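Side-chain contact in proteophosphoglycan (Silicibacter pomeroyi DSS-3, PDB 2RE3), which is of unknown function but, as a DUF1285 family member with a fold of repeated structural motifs, is possibly involved in signal transduction: residues G26-V30 / H31-P35. Numbering follows the deposited sequence.
Sequences GPAPV and HLWNP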
loop_
_atom_site.group_PDB
_atom_site.type_symbol
_atom_site.label_atom_id
_atom_site.label_comp_id
_atom_site.label_asym_id
_atom_site.label_seq_id
_atom_site.Cartn_x
_atom_site.Cartn_y
_atom_site.Cartn_z
ATOM N N GLY A 26 -14.643 7.449 3.764
ATOM C CA GLY A 26 -13.273 7.163 4.206
ATOM C C GLY A 26 -13.048 5.682 4.390
ATOM O O GLY A 26 -13.955 4.890 4.116
ATOM N N PRO A 27 -11.842 5.297 4.873
ATOM C CA PRO A 27 -11.510 3.874 5.070
ATOM C C PRO A 27 -12.430 3.243 6.105
ATOM O O PRO A 27 -12.603 3.779 7.179
ATOM C CB PRO A 27 -10.040 3.880 5.525
ATOM C CG PRO A 27 -9.681 5.286 5.842
ATOM C CD PRO A 27 -10.743 6.201 5.293
ATOM N N ALA A 28 -13.050 2.140 5.727
ATOM C CA ALA A 28 -14.112 1.535 6.493
ATOM C C ALA A 28 -13.489 0.676 7.585
ATOM O O ALA A 28 -12.371 0.210 7.430
ATOM C CB ALA A 28 -15.038 0.699 5.586
ATOM N N PRO A 29 -14.212 0.487 8.699
ATOM C CA PRO A 29 -13.721 -0.286 9.847
ATOM C C PRO A 29 -13.952 -1.762 9.626
ATOM O O PRO A 29 -14.692 -2.449 10.362
ATOM C CB PRO A 29 -14.553 0.260 10.995
ATOM C CG PRO A 29 -15.914 0.571 10.318
ATOM C CD PRO A 29 -15.554 1.056 8.929
ATOM N N VAL A 30 -13.279 -2.260 8.601
ATOM C CA VAL A 30 -13.554 -3.579 8.069
ATOM C C VAL A 30 -13.254 -4.693 9.050
ATOM O O VAL A 30 -13.767 -5.802 8.867
ATOM C CB VAL A 30 -12.794 -3.815 6.766
ATOM C CG1 VAL A 30 -13.394 -2.907 5.627
ATOM C CG2 VAL A 30 -11.311 -3.581 6.978
ATOM N N HIS A 31 -12.448 -4.428 10.085
ATOM C CA HIS A 31 -12.144 -5.468 11.053
ATOM C C HIS A 31 -13.203 -5.601 12.130
ATOM O O HIS A 31 -13.073 -6.442 13.015
ATOM C CB HIS A 31 -10.736 -5.322 11.619
ATOM C CG HIS A 31 -9.650 -5.611 10.610
ATOM N ND1 HIS A 31 -9.095 -6.863 10.448
ATOM C CD2 HIS A 31 -9.033 -4.811 9.704
ATOM C CE1 HIS A 31 -8.172 -6.815 9.500
ATOM N NE2 HIS A 31 -8.124 -5.586 9.021
ATOM N N LEU A 32 -14.275 -4.812 12.034
ATOM C CA LEU A 32 -15.463 -5.070 12.840
ATOM C C LEU A 32 -16.331 -6.157 12.216
ATOM O O LEU A 32 -17.180 -6.743 12.902
ATOM C CB LEU A 32 -16.314 -3.829 13.004
ATOM C CG LEU A 32 -15.807 -2.718 13.915
ATOM C CD1 LEU A 32 -16.809 -1.565 13.794
ATOM C CD2 LEU A 32 -15.673 -3.209 15.339
ATOM N N TRP A 33 -16.094 -6.440 10.931
ATOM C CA TRP A 33 -17.014 -7.233 10.133
ATOM C C TRP A 33 -16.467 -8.605 9.775
ATOM O O TRP A 33 -15.315 -8.739 9.369
ATOM C CB TRP A 33 -17.372 -6.469 8.861
ATOM C CG TRP A 33 -17.886 -5.095 9.121
ATOM C CD1 TRP A 33 -18.597 -4.679 10.215
ATOM C CD2 TRP A 33 -17.722 -3.940 8.286
ATOM N NE1 TRP A 33 -18.888 -3.339 10.110
ATOM C CE2 TRP A 33 -18.365 -2.860 8.936
ATOM C CE3 TRP A 33 -17.109 -3.715 7.056
ATOM C CZ2 TRP A 33 -18.396 -1.568 8.394
ATOM C CZ3 TRP A 33 -17.162 -2.453 6.514
ATOM C CH2 TRP A 33 -17.803 -1.392 7.179
ATOM N N ASN A 34 -17.307 -9.625 9.926
ATOM C CA ASN A 34 -16.943 -10.995 9.542
ATOM C C ASN A 34 -18.092 -11.686 8.854
ATOM O O ASN A 34 -18.629 -12.685 9.346
ATOM C CB ASN A 34 -16.454 -11.768 10.754
ATOM C CG ASN A 34 -15.148 -11.239 11.248
ATOM O OD1 ASN A 34 -15.077 -10.619 12.306
ATOM N ND2 ASN A 34 -14.111 -11.422 10.450
ATOM N N PRO A 35 -18.472 -11.145 7.699
ATOM C CA PRO A 35 -19.541 -11.712 6.906
ATOM C C PRO A 35 -19.081 -13.003 6.248
ATOM O O PRO A 35 -17.890 -13.266 6.179
ATOM C CB PRO A 35 -19.789 -10.647 5.856
ATOM C CG PRO A 35 -18.419 -10.033 5.667
ATOM C CD PRO A 35 -17.902 -9.947 7.057
#
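Leu32 N bonds to Pro29 O (2.9 Å, N-H...O 165°) and Trp33 N to Val30 O (3.2 Å), two successive i to i+3 bonds that wind the chain into a short 3-10 turn overlapping the weakly bonded inverse gamma turn centred on Pro29. The Trp33 indole folds back against this turn: CG lies anti to the carbonyl carbon (chi1 -54°) and, with chi2 at -31°, the ring lies against Val30, Pro29 and Ala28. Pro29 O sits 3.9 Å above the centre of one face. Along the six-membered ring, Ala28 CB meets CH2 (3.8 Å), Pro29 CG reaches CZ2 (3.8 Å), and Val30 CG1 touches CZ3 (3.9 Å), the valine crossing the indole at about a right angle. Leu32 CD1 meets Pro29 CB (4.0 Å) at the exposed surface. Val30 CG2 meets the His31 ring at CD2 (3.8 Å). Beyond the turn, Trp33 also packs on Pro83 and Val81. Main-chain bonds thus set the turn while apolar contacts hold the indole against it, and Val30 O takes two donors, Trp33 N and Lys72 NZ, the second of which, with Trp33 on Val81, ties this surface loop before strand 37-45 to the hairpin of strands 71-74 and 77-81.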